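Berberine bridge enzyme-like 28 (Arabidopsis thaliana, PDB 5D79) is a secreted plant flavoprotein oxidoreductase of the berberine bridge enzyme family that binds FAD and takes part in adaptation to salt stress. Local coordinates at residues A[489-493]-A[504-508]; A[495-500]-A[523-527]. All coordinates share one frame. Residue numbers count along the deposited sequence, not the author numbering.

Contact 1: A[489-493]-A[504-508]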
loop_
_atom_site.group_PDB
_atom_site.type_symbol
_atom_site.label_atom_id
_atom_site.label_comp_id
_atom_site.label_asym_id
_atom_site.label_seq_id
_atom_site.Cartn_x
_atom_site.Cartn_y
_atom_site.Cartn_z
ATOM N N TYR A 489 -6.410 -17.582 -16.981
ATOM C CA TYR A 489 -7.621 -16.797 -16.750
ATOM C C TYR A 489 -8.511 -17.405 -15.670
ATOM O O TYR A 489 -9.008 -16.694 -14.799
ATOM C CB TYR A 489 -8.445 -16.630 -18.037
ATOM C CG TYR A 489 -9.827 -16.047 -17.776
ATOM C CD1 TYR A 489 -10.014 -14.677 -17.656
ATOM C CD2 TYR A 489 -10.939 -16.876 -17.624
ATOM C CE1 TYR A 489 -11.276 -14.145 -17.402
ATOM C CE2 TYR A 489 -12.202 -16.355 -17.365
ATOM C CZ TYR A 489 -12.362 -14.991 -17.255
ATOM O OH TYR A 489 -13.606 -14.475 -16.995
ATOM N N GLU A 490 -8.733 -18.713 -15.735
ATOM C CA GLU A 490 -9.642 -19.352 -14.793
ATOM C C GLU A 490 -9.004 -19.448 -13.409
ATOM O O GLU A 490 -9.692 -19.362 -12.390
ATOM C CB GLU A 490 -10.072 -20.739 -15.294
ATOM C CG GLU A 490 -10.861 -20.734 -16.620
ATOM C CD GLU A 490 -12.300 -20.192 -16.508
ATOM O OE1 GLU A 490 -12.729 -19.810 -15.392
ATOM O OE2 GLU A 490 -13.003 -20.155 -17.547
ATOM N N GLU A 491 -7.685 -19.596 -13.363
ATOM C CA GLU A 491 -7.005 -19.704 -12.078
ATOM C C GLU A 491 -6.860 -18.331 -11.422
ATOM O O GLU A 491 -7.026 -18.183 -10.214
ATOM C CB GLU A 491 -5.632 -20.367 -12.249
ATOM C CG GLU A 491 -5.126 -21.051 -10.985
ATOM C CD GLU A 491 -3.787 -21.731 -11.178
ATOM O OE1 GLU A 491 -3.175 -21.560 -12.252
ATOM O OE2 GLU A 491 -3.345 -22.437 -10.248
ATOM N N GLY A 492 -6.552 -17.326 -12.230
ATOM C CA GLY A 492 -6.347 -15.979 -11.731
ATOM C C GLY A 492 -7.633 -15.264 -11.364
ATOM O O GLY A 492 -7.621 -14.300 -10.598
ATOM N N LYS A 493 -8.742 -15.753 -11.903
ATOM C CA LYS A 493 -10.074 -15.241 -11.587
ATOM C C LYS A 493 -10.400 -15.399 -10.109
ATOM O O LYS A 493 -11.133 -14.590 -9.532
ATOM C CB LYS A 493 -11.127 -15.958 -12.430
ATOM C CG LYS A 493 -12.426 -15.201 -12.563
ATOM C CD LYS A 493 -13.345 -15.868 -13.570
ATOM C CE LYS A 493 -14.655 -15.116 -13.680
ATOM N NZ LYS A 493 -15.599 -15.796 -14.615
ATOM N N PHE A 504 -12.538 -6.782 -12.428
ATOM C CA PHE A 504 -11.571 -7.782 -12.876
ATOM C C PHE A 504 -11.608 -8.034 -14.394
ATOM O O PHE A 504 -10.556 -8.143 -15.025
ATOM C CB PHE A 504 -11.783 -9.102 -12.133
ATOM C CG PHE A 504 -10.881 -10.219 -12.608
ATOM C CD1 PHE A 504 -9.516 -10.202 -12.314
ATOM C CD2 PHE A 504 -11.394 -11.287 -13.341
ATOM C CE1 PHE A 504 -8.684 -11.227 -12.743
ATOM C CE2 PHE A 504 -10.573 -12.310 -13.774
ATOM C CZ PHE A 504 -9.211 -12.282 -13.476
ATOM N N GLU A 505 -12.805 -8.105 -14.977
ATOM C CA GLU A 505 -12.929 -8.403 -16.405
ATOM C C GLU A 505 -12.302 -7.310 -17.259
ATOM O O GLU A 505 -11.568 -7.613 -18.196
ATOM C CB GLU A 505 -14.388 -8.614 -16.796
ATOM C CG GLU A 505 -14.978 -9.899 -16.226
ATOM C CD GLU A 505 -14.226 -11.180 -16.641
ATOM O OE1 GLU A 505 -13.664 -11.240 -17.763
ATOM O OE2 GLU A 505 -14.211 -12.131 -15.825
ATOM N N ARG A 506 -12.560 -6.045 -16.926
ATOM C CA ARG A 506 -11.939 -4.943 -17.666
ATOM C C ARG A 506 -10.407 -4.995 -17.607
ATOM O O ARG A 506 -9.739 -4.868 -18.636
ATOM C CB ARG A 506 -12.424 -3.584 -17.159
ATOM C CG ARG A 506 -11.828 -2.440 -17.967
ATOM C CD ARG A 506 -12.342 -1.060 -17.589
ATOM N NE ARG A 506 -11.762 -0.056 -18.480
ATOM C CZ ARG A 506 -11.888 1.258 -18.333
ATOM N NH1 ARG A 506 -12.585 1.755 -17.327
ATOM N NH2 ARG A 506 -11.310 2.074 -19.201
ATOM N N LEU A 507 -9.862 -5.185 -16.404
ATOM C CA LEU A 507 -8.420 -5.299 -16.206
ATOM C C LEU A 507 -7.818 -6.359 -17.136
ATOM O O LEU A 507 -6.759 -6.142 -17.733
ATOM C CB LEU A 507 -8.108 -5.634 -14.745
ATOM C CG LEU A 507 -8.230 -4.479 -13.759
ATOM C CD1 LEU A 507 -8.408 -4.997 -12.347
ATOM C CD2 LEU A 507 -7.008 -3.575 -13.866
ATOM N N VAL A 508 -8.514 -7.494 -17.253
ATOM C CA VAL A 508 -8.104 -8.601 -18.124
ATOM C C VAL A 508 -8.163 -8.200 -19.597
ATOM O O VAL A 508 -7.279 -8.555 -20.380
ATOM C CB VAL A 508 -8.982 -9.858 -17.881
ATOM C CG1 VAL A 508 -9.013 -10.761 -19.101
ATOM C CG2 VAL A 508 -8.476 -10.628 -16.672
#

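Contact 2: A[495-500]-A[523-527]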
loop_
_atom_site.group_PDB
_atom_site.type_symbol
_atom_site.label_atom_id
_atom_site.label_comp_id
_atom_site.label_asym_id
_atom_site.label_seq_id
_atom_site.Cartn_x
_atom_site.Cartn_y
_atom_site.Cartn_z
ATOM N N TRP A 495 -8.559 -15.136 -7.106
ATOM C CA TRP A 495 -8.206 -14.004 -6.242
ATOM C C TRP A 495 -8.506 -12.665 -6.927
ATOM O O TRP A 495 -8.732 -11.660 -6.259
ATOM C CB TRP A 495 -6.729 -14.069 -5.819
ATOM C CG TRP A 495 -5.771 -14.116 -6.967
ATOM C CD1 TRP A 495 -5.238 -13.052 -7.633
ATOM C CD2 TRP A 495 -5.234 -15.290 -7.590
ATOM N NE1 TRP A 495 -4.408 -13.491 -8.636
ATOM C CE2 TRP A 495 -4.385 -14.861 -8.626
ATOM C CE3 TRP A 495 -5.388 -16.661 -7.367
ATOM C CZ2 TRP A 495 -3.702 -15.750 -9.443
ATOM C CZ3 TRP A 495 -4.703 -17.541 -8.173
ATOM C CH2 TRP A 495 -3.870 -17.085 -9.200
ATOM N N GLY A 496 -8.528 -12.661 -8.256
ATOM C CA GLY A 496 -8.843 -11.466 -9.022
ATOM C C GLY A 496 -10.119 -10.742 -8.619
ATOM O O GLY A 496 -10.131 -9.511 -8.468
ATOM N N VAL A 497 -11.200 -11.498 -8.445
ATOM C CA VAL A 497 -12.472 -10.909 -8.036
ATOM C C VAL A 497 -12.468 -10.467 -6.551
ATOM O O VAL A 497 -13.293 -9.653 -6.124
ATOM C CB VAL A 497 -13.629 -11.880 -8.299
ATOM C CG1 VAL A 497 -13.638 -12.283 -9.768
ATOM C CG2 VAL A 497 -13.509 -13.099 -7.424
ATOM N N LYS A 498 -11.522 -10.980 -5.767
ATOM C CA LYS A 498 -11.410 -10.575 -4.373
ATOM C C LYS A 498 -10.764 -9.180 -4.269
ATOM O O LYS A 498 -11.232 -8.296 -3.546
ATOM C CB LYS A 498 -10.607 -11.619 -3.590
ATOM C CG LYS A 498 -11.197 -13.026 -3.626
ATOM C CD LYS A 498 -10.313 -13.980 -2.833
ATOM C CE LYS A 498 -10.939 -15.366 -2.703
ATOM N NZ LYS A 498 -10.063 -16.277 -1.909
ATOM N N TYR A 499 -9.699 -8.989 -5.033
ATOM C CA TYR A 499 -8.997 -7.718 -5.091
ATOM C C TYR A 499 -9.773 -6.645 -5.851
ATOM O O TYR A 499 -9.764 -5.481 -5.461
ATOM C CB TYR A 499 -7.650 -7.900 -5.776
ATOM C CG TYR A 499 -6.561 -8.602 -5.008
ATOM C CD1 TYR A 499 -6.369 -8.386 -3.647
ATOM C CD2 TYR A 499 -5.670 -9.443 -5.671
ATOM C CE1 TYR A 499 -5.326 -9.023 -2.961
ATOM C CE2 TYR A 499 -4.628 -10.073 -4.995
ATOM C CZ TYR A 499 -4.459 -9.860 -3.649
ATOM O OH TYR A 499 -3.431 -10.497 -3.006
ATOM N N PHE A 500 -10.418 -7.033 -6.956
ATOM C CA PHE A 500 -10.950 -6.062 -7.902
ATOM C C PHE A 500 -12.445 -6.159 -8.189
ATOM O O PHE A 500 -12.983 -5.313 -8.908
ATOM C CB PHE A 500 -10.194 -6.181 -9.216
ATOM C CG PHE A 500 -8.725 -5.955 -9.074
ATOM C CD1 PHE A 500 -8.244 -4.714 -8.698
ATOM C CD2 PHE A 500 -7.827 -6.973 -9.317
ATOM C CE1 PHE A 500 -6.903 -4.491 -8.566
ATOM C CE2 PHE A 500 -6.477 -6.750 -9.187
ATOM C CZ PHE A 500 -6.016 -5.503 -8.809
ATOM N N GLU A 523 3.135 -13.988 -9.325
ATOM C CA GLU A 523 2.343 -15.106 -8.819
ATOM C C GLU A 523 0.829 -14.822 -8.668
ATOM O O GLU A 523 0.041 -15.751 -8.457
ATOM C CB GLU A 523 2.928 -15.562 -7.481
ATOM C CG GLU A 523 4.288 -16.279 -7.585
ATOM C CD GLU A 523 5.459 -15.351 -7.909
ATOM O OE1 GLU A 523 5.333 -14.123 -7.697
ATOM O OE2 GLU A 523 6.505 -15.859 -8.372
ATOM N N GLN A 524 0.432 -13.553 -8.784
ATOM C CA GLN A 524 -0.975 -13.151 -8.682
ATOM C C GLN A 524 -1.402 -12.142 -9.774
ATOM O O GLN A 524 -2.453 -11.494 -9.668
ATOM C CB GLN A 524 -1.253 -12.549 -7.300
ATOM C CG GLN A 524 -1.597 -13.550 -6.214
ATOM C CD GLN A 524 -2.104 -12.880 -4.940
ATOM O OE1 GLN A 524 -1.882 -11.685 -4.722
ATOM N NE2 GLN A 524 -2.797 -13.645 -4.096
ATOM N N SER A 525 -0.600 -12.010 -10.823
ATOM C CA SER A 525 -0.866 -10.996 -11.842
ATOM C C SER A 525 -2.182 -11.250 -12.602
ATOM O O SER A 525 -2.713 -12.371 -12.615
ATOM C CB SER A 525 0.313 -10.907 -12.824
ATOM O OG SER A 525 0.532 -12.141 -13.479
ATOM N N ILE A 526 -2.705 -10.187 -13.210
ATOM C CA ILE A 526 -3.921 -10.253 -14.007
ATOM C C ILE A 526 -3.661 -11.124 -15.226
ATOM O O ILE A 526 -2.662 -10.917 -15.923
ATOM C CB ILE A 526 -4.373 -8.839 -14.450
ATOM C CG1 ILE A 526 -4.648 -7.938 -13.236
ATOM C CG2 ILE A 526 -5.581 -8.906 -15.380
ATOM C CD1 ILE A 526 -5.809 -8.383 -12.367
ATOM N N PRO A 527 -4.543 -12.115 -15.487
ATOM C CA PRO A 527 -4.342 -13.031 -16.615
ATOM C C PRO A 527 -4.842 -12.488 -17.954
ATOM O O PRO A 527 -5.660 -11.564 -18.022
ATOM C CB PRO A 527 -5.159 -14.254 -16.203
ATOM C CG PRO A 527 -6.319 -13.655 -15.476
ATOM C CD PRO A 527 -5.723 -12.498 -14.690
#

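Contact 1: A[489-493]-A[504-508]
Helices 488-500 and 504-514 follow each other with a three-residue turn between them and form a splayed antiparallel hairpin. The short axes of 489-493 and 504-508 run at 139° and stay 12.0 Å apart at their closest, so the gap has to be bridged by large side chains, and two aromatic rings do most of it. Tyr489 and Phe504 bury 65 and 61 Å² here. Phe504 directs its CA-to-CB bond at the other helix and, with chi1 t, its ring tip reaches the helix backbone, where CZ lies 3.6 Å from Lys493 CA and 3.9 Å from Gly492 O. Tyr489 lies alongside, with its CE1 4.1 Å from Phe504 CE2 and its CD1 4.3 Å from Val508 CG1. Its hydroxyl reaches past the apolar part to the third main contributor, Glu505, and OH donates a hydrogen bond to Glu505 OE2 at 2.7 Å. Lys493 lays its extended chain along this polar edge: NZ makes a weak bond of 3.4 Å to Tyr489 OH and stays 4.1 Å from Glu505 OE2, beyond salt-bridge range, while the other carboxylate oxygen of Glu505 pairs with Arg509. Beyond the hairpin, Tyr489 touches Asn530 near the C-terminus, Val508 meets Ile526 of the returning chain, and Leu507 packs on helix 222-227.

Contact 2: A[495-500]-A[523-527]
In this flavoenzyme with a PCMH-type FAD-binding domain, the irregular tail that follows helix 504-514 folds back against the last turns of helix 488-500. Trp495, Tyr499 and Phe500 all direct their CA-to-CB bonds at it, and their rotamers decide what each one meets. Trp495 adopts chi1 p (57°), which brings its indole to the backbone of the tail: NE1 donates to Gln524 O at 3.0 Å, with an N-H...O angle of 151°. Gln524 buries 87 Å². With chi1 m and chi2 t its side chain runs across the indole, placing CG over the five-membered ring, 3.9 Å from the centroid and 16° off the normal, a CH-pi contact. Gln524 NE2 is hydrogen-bonded to Asp475 O and Gly479 O, so the amide also ties in a neighbouring loop. Ile526, chi1 and chi2 both m, swings its CD1 to 3.6 Å from Phe500 CE2. Glu523 instead turns its carboxylate away from the helix, to Tyr121 N and Arg105, with its side chain about 8 Å from the bound FAD. One turn beyond Trp495, Tyr499 (chi1 m) completes the grip on Gln524, its OH giving a 2.6 Å hydrogen bond to Gln524 OE1.

Both contacts use helix 488-500: contact 1 its N-terminal part, contact 2 its C-terminal part. Along the chain their segments alternate, 489-493, 495-500, 504-508, 523-527, so the chain leaves the helix, returns as helix 504-514 and comes back a second time as the tail. The centres lie 7 Å apart and the packing is continuous: Phe504 CD1 is 3.6 Å from Gly496 CA, Leu507 CD1 3.4 Å from Phe500 CG, and Val508 CG2 3.3 Å from Pro527 O. Two helices and the tail thus form one compact unit in the berberine-like C-terminal part of the protein, partly buried at contact 1 and buried at contact 2, whose centre lies closer to that of the chain (about 16 Å against 21 Å).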